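Local atomic coordinates of molybdopterin-guanine dinucleotide biosynthesis adapter protein (Escherichia coli, PDB entry 1NP6), a protein that binds GTP, hydrolyses it only weakly, and may act as an adapter in the making and use of molybdopterin guanine dinucleotide cofactor. Residues L8-A13 with E112-I117; K116-R121 with R135-V140. One frame throughout, in Å; residues are numbered along the deposited sequence.

Contact 1 (L8-A13 with E112-I117)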
# COMPACT_ATOMS: atom_id res chain seq x y z
N LEU B 8 17.53 -4.35 -7.79
CA LEU B 8 17.12 -4.96 -6.53
C LEU B 8 18.35 -5.52 -5.78
O LEU B 8 19.19 -6.21 -6.38
CB LEU B 8 16.12 -6.09 -6.81
CG LEU B 8 14.60 -5.87 -6.69
CD1 LEU B 8 14.09 -4.77 -7.62
CD2 LEU B 8 13.83 -7.17 -6.93
N LEU B 9 18.46 -5.25 -4.49
CA LEU B 9 19.60 -5.73 -3.69
C LEU B 9 19.16 -6.27 -2.33
O LEU B 9 18.58 -5.54 -1.52
CB LEU B 9 20.64 -4.60 -3.50
CG LEU B 9 21.88 -4.92 -2.65
CD1 LEU B 9 22.83 -5.92 -3.34
CD2 LEU B 9 22.62 -3.64 -2.29
N ALA B 10 19.45 -7.54 -2.06
CA ALA B 10 19.07 -8.14 -0.78
C ALA B 10 20.20 -8.09 0.25
O ALA B 10 21.38 -8.13 -0.10
CB ALA B 10 18.61 -9.59 -0.98
N PHE B 11 19.80 -8.03 1.52
CA PHE B 11 20.70 -8.19 2.65
C PHE B 11 20.28 -9.43 3.41
O PHE B 11 19.12 -9.57 3.80
CB PHE B 11 20.65 -6.95 3.56
CG PHE B 11 21.55 -5.83 3.09
CD1 PHE B 11 21.12 -4.97 2.09
CD2 PHE B 11 22.83 -5.69 3.58
CE1 PHE B 11 21.95 -3.97 1.61
CE2 PHE B 11 23.67 -4.68 3.11
CZ PHE B 11 23.23 -3.82 2.13
N ALA B 12 21.22 -10.36 3.59
CA ALA B 12 20.88 -11.64 4.17
C ALA B 12 21.77 -11.99 5.34
O ALA B 12 22.98 -11.78 5.30
CB ALA B 12 20.95 -12.75 3.08
N ALA B 13 21.15 -12.52 6.40
CA ALA B 13 21.84 -12.96 7.61
C ALA B 13 20.95 -13.85 8.48
O ALA B 13 19.71 -13.76 8.41
CB ALA B 13 22.33 -11.75 8.44
N GLU B 112 15.38 -15.48 -1.52
CA GLU B 112 15.68 -14.22 -2.22
C GLU B 112 16.75 -14.42 -3.30
O GLU B 112 17.95 -14.46 -3.00
CB GLU B 112 16.12 -13.12 -1.24
CG GLU B 112 15.92 -13.48 0.22
CD GLU B 112 16.21 -12.34 1.17
OE1 GLU B 112 17.32 -12.32 1.75
OE2 GLU B 112 15.32 -11.48 1.34
N GLU B 113 16.31 -14.52 -4.55
CA GLU B 113 17.19 -14.93 -5.65
C GLU B 113 17.65 -13.76 -6.53
O GLU B 113 17.33 -13.70 -7.72
CB GLU B 113 16.51 -16.03 -6.46
CG GLU B 113 16.43 -17.37 -5.74
CD GLU B 113 15.15 -17.56 -4.92
OE1 GLU B 113 14.54 -16.56 -4.49
OE2 GLU B 113 14.75 -18.72 -4.70
N ILE B 114 18.42 -12.85 -5.92
CA ILE B 114 18.97 -11.65 -6.59
C ILE B 114 20.32 -11.24 -5.96
O ILE B 114 20.72 -11.82 -4.95
CB ILE B 114 17.95 -10.48 -6.50
CG1 ILE B 114 16.91 -10.73 -5.39
CG2 ILE B 114 17.27 -10.27 -7.85
CD1 ILE B 114 16.96 -9.74 -4.24
N ALA B 115 21.02 -10.28 -6.56
CA ALA B 115 22.25 -9.72 -5.97
C ALA B 115 22.08 -9.53 -4.46
O ALA B 115 21.01 -9.08 -4.02
CB ALA B 115 22.62 -8.40 -6.63
N LYS B 116 23.11 -9.88 -3.70
CA LYS B 116 22.98 -10.02 -2.25
C LYS B 116 24.26 -9.68 -1.49
O LYS B 116 25.36 -10.07 -1.90
CB LYS B 116 22.58 -11.47 -1.93
CG LYS B 116 21.72 -11.66 -0.71
CD LYS B 116 20.74 -12.83 -0.89
CE LYS B 116 21.42 -14.07 -1.50
NZ LYS B 116 20.55 -15.28 -1.39
N ILE B 117 24.11 -8.97 -0.37
CA ILE B 117 25.21 -8.82 0.60
C ILE B 117 24.85 -9.66 1.83
O ILE B 117 23.72 -9.60 2.31
CB ILE B 117 25.44 -7.31 0.94
CG1 ILE B 117 25.95 -6.59 -0.31
CG2 ILE B 117 26.41 -7.16 2.16
CD1 ILE B 117 25.95 -5.07 -0.23
O HOH W 1 19.61 -7.93 -8.26
O HOH W 2 17.10 -11.24 4.12
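E112 reaches A12 and A10 with one carboxylate oxygen. Its chain is extended beyond CG. OE1 lies 3.9 Å from A12 CB. A water donates to both E112 OE1 and F11 O, so the carboxylate and the strand carbonyl are joined indirectly. E112 OE2 has a weak bond from F109 N.

I114 turns its CD1 against A10 CB, at 3.7 Å. Its CG2 is only loosely near L8 CB. A115 starts the backbone pairing: A10 N donates to A115 O, with the N-H in the carbonyl plane and nearly straight at 175°. A second water takes the N-H of A115 and donates to L8 O. A115 CB also touches L9 CD1.

K116 pairs with A10 in parallel register. Its CG packs on A10 CB at 3.7 Å and its CD lies 4.0 Å from A12 CB. The chain bends at chi2 and chi3 (147° and 45°), and beyond the bend NZ bonds back to E112 O at 3.2 Å. An alanine here would probably leave E112 O without this lysine donor and uncover the methyls of A10 and A12 on that side.

I117 continues the parallel pairing. Its N donates to A10 O, and its O accepts from A12 N, each at 2.9 Å. Its side chain runs beside that of F11, pointing the same way. CB sits over one face of the ring, 4.3 Å from the centroid, a CH-pi contact. CD1 meets F11 CZ, and across the strands it also approaches L9 CD2.

The chemistry is split by face. F11 and I117 make one apolar face, where F11 also packs on L23 and L26 of helix 19-32. Beside A10, water holds E112 OE1; E112 O and D134 (long, weak ion pair) probably ease K116's charge.

Contact 2 (K116-R121 with R135-V140)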
# COMPACT_ATOMS: atom_id res chain seq x y z
N LYS B 116 23.11 -9.88 -3.70
CA LYS B 116 22.98 -10.02 -2.25
C LYS B 116 24.26 -9.68 -1.49
O LYS B 116 25.36 -10.07 -1.90
CB LYS B 116 22.58 -11.47 -1.93
CG LYS B 116 21.72 -11.66 -0.71
CD LYS B 116 20.74 -12.83 -0.89
CE LYS B 116 21.42 -14.07 -1.50
NZ LYS B 116 20.55 -15.28 -1.39
N ILE B 117 24.11 -8.97 -0.37
CA ILE B 117 25.21 -8.82 0.60
C ILE B 117 24.85 -9.66 1.83
O ILE B 117 23.72 -9.60 2.31
CB ILE B 117 25.44 -7.31 0.94
CG1 ILE B 117 25.95 -6.59 -0.31
CG2 ILE B 117 26.41 -7.16 2.16
CD1 ILE B 117 25.95 -5.07 -0.23
N VAL B 118 25.80 -10.47 2.28
CA VAL B 118 25.62 -11.38 3.41
C VAL B 118 26.38 -10.79 4.62
O VAL B 118 27.45 -10.24 4.46
CB VAL B 118 26.17 -12.79 3.08
CG1 VAL B 118 26.20 -13.73 4.31
CG2 VAL B 118 25.34 -13.42 1.97
N LEU B 119 25.79 -10.90 5.80
CA LEU B 119 26.39 -10.31 7.01
C LEU B 119 26.93 -11.39 7.94
O LEU B 119 26.38 -12.50 7.98
CB LEU B 119 25.36 -9.44 7.74
CG LEU B 119 24.45 -8.52 6.90
CD1 LEU B 119 23.49 -7.79 7.80
CD2 LEU B 119 25.22 -7.51 6.02
N PHE B 120 28.00 -11.07 8.67
CA PHE B 120 28.58 -11.96 9.68
C PHE B 120 29.06 -11.16 10.90
O PHE B 120 29.82 -10.22 10.75
CB PHE B 120 29.76 -12.78 9.11
CG PHE B 120 30.38 -13.75 10.10
CD1 PHE B 120 29.80 -15.00 10.33
CD2 PHE B 120 31.54 -13.41 10.80
CE1 PHE B 120 30.35 -15.89 11.27
CE2 PHE B 120 32.11 -14.30 11.74
CZ PHE B 120 31.51 -15.56 11.96
N ARG B 121 28.60 -11.55 12.08
CA ARG B 121 29.13 -11.03 13.34
C ARG B 121 29.63 -12.19 14.18
O ARG B 121 28.87 -13.12 14.49
CB ARG B 121 28.06 -10.24 14.12
CG ARG B 121 28.63 -9.49 15.32
CD ARG B 121 27.66 -8.71 16.19
NE ARG B 121 26.97 -9.57 17.15
CZ ARG B 121 25.74 -9.99 16.97
NH1 ARG B 121 25.09 -9.62 15.88
NH2 ARG B 121 25.15 -10.78 17.86
N ARG B 135 25.81 -18.04 -5.81
CA ARG B 135 26.30 -17.24 -6.95
C ARG B 135 25.84 -15.77 -6.95
O ARG B 135 26.42 -14.93 -7.64
CB ARG B 135 25.94 -17.91 -8.29
CG ARG B 135 24.46 -18.04 -8.55
CD ARG B 135 24.11 -18.82 -9.82
NE ARG B 135 23.25 -18.05 -10.72
CZ ARG B 135 23.70 -17.20 -11.64
NH1 ARG B 135 25.00 -16.99 -11.80
NH2 ARG B 135 22.83 -16.54 -12.40
N HIS B 136 24.80 -15.48 -6.18
CA HIS B 136 24.22 -14.13 -6.13
C HIS B 136 24.93 -13.16 -5.18
O HIS B 136 24.65 -11.96 -5.23
CB HIS B 136 22.74 -14.22 -5.76
CG HIS B 136 21.91 -14.85 -6.83
ND1 HIS B 136 21.02 -15.88 -6.58
CD2 HIS B 136 21.83 -14.60 -8.16
CE1 HIS B 136 20.43 -16.23 -7.70
NE2 HIS B 136 20.90 -15.48 -8.68
N VAL B 137 25.83 -13.66 -4.34
CA VAL B 137 26.49 -12.83 -3.32
C VAL B 137 27.58 -11.94 -3.94
O VAL B 137 28.49 -12.44 -4.60
CB VAL B 137 27.08 -13.71 -2.17
CG1 VAL B 137 27.84 -12.87 -1.12
CG2 VAL B 137 26.00 -14.53 -1.51
N ILE B 138 27.49 -10.63 -3.72
CA ILE B 138 28.48 -9.67 -4.23
C ILE B 138 29.49 -9.22 -3.16
O ILE B 138 30.52 -8.61 -3.49
CB ILE B 138 27.77 -8.45 -4.90
CG1 ILE B 138 27.01 -7.59 -3.85
CG2 ILE B 138 26.84 -8.93 -6.03
CD1 ILE B 138 26.48 -6.24 -4.39
N ALA B 139 29.20 -9.54 -1.90
CA ALA B 139 30.07 -9.16 -0.77
C ALA B 139 29.59 -9.80 0.53
O ALA B 139 28.43 -10.17 0.64
CB ALA B 139 30.08 -7.66 -0.63
N VAL B 140 30.50 -9.94 1.50
CA VAL B 140 30.16 -10.28 2.89
C VAL B 140 30.61 -9.11 3.77
O VAL B 140 31.78 -8.77 3.75
CB VAL B 140 30.90 -11.55 3.36
CG1 VAL B 140 30.65 -11.84 4.85
CG2 VAL B 140 30.49 -12.80 2.52
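K116 and V137 pair in parallel register, as do V118 and V140, while the axes of strands 116-120 and 137-140 lie 4.8 Å apart and are turned by 27°. Two residue steps on the first strand thus face three on the second. I138 and A139 together lie opposite I117, a beta bulge, and I138 is not extended there.

Two good backbone bonds hold the pair. I138 N donates to K116 O at 2.9 Å, in the carbonyl plane. V118 N donates to A139 O at 3.1 Å, tilted out of that plane. A third bond, K116 N to H136 O, is bent and weak. The CA of V140 adds a CA-H...O contact to V118 O.

On the face of V118 and V137, the two valines cross at about a right angle. V118 CG2 meets V137 CG2 at 3.7 Å, and V137 CG1 is a little farther from the same methyl. V140 CG1 lies anti to its backbone N (chi1 175°) and rests 3.6 Å from V118 O.

The face of I117 carries a second apolar contact. I138 CG1 is wedged between its own backbone N and carbonyl carbon (chi1 67°), and touches I117 CG1 at 3.8 Å. The same I138 CG1 lies 3.6 Å from K116 O. A139 CB adds a looser contact to I117 CG1. Helix 158-170 packs on this side, with F164 and W168 against I138.

Parallel neighbouring strands of this kind, with a helix packed on the sheet, belong to the alpha/beta fold of P-loop NTPases. The first strand leads toward the nucleotide site: just beyond it, R121 NH1 bonds to the carbonyl of G16, a residue inferred to bind GTP.

How the contacts relate
From the N terminus, strand 8-12 comes first and runs into the P-loop region. Contact 1 closes a long loop, with 98 residues between its segments, by setting strand 116-120 beside strand 8-12. Contact 2 then closes a short loop of 13 residues, which holds neither helix nor strand, by adding strand 137-142 on the other side. The two loops follow one another and overlap only at K116 and I117. Strand 116-120 is therefore the middle of three parallel neighbours in the main sheet. The contacts also touch directly: L9 CD1 meets I138 CD1 at 3.8 Å, and A12 O probably accepts a hydrogen bond from L119 N.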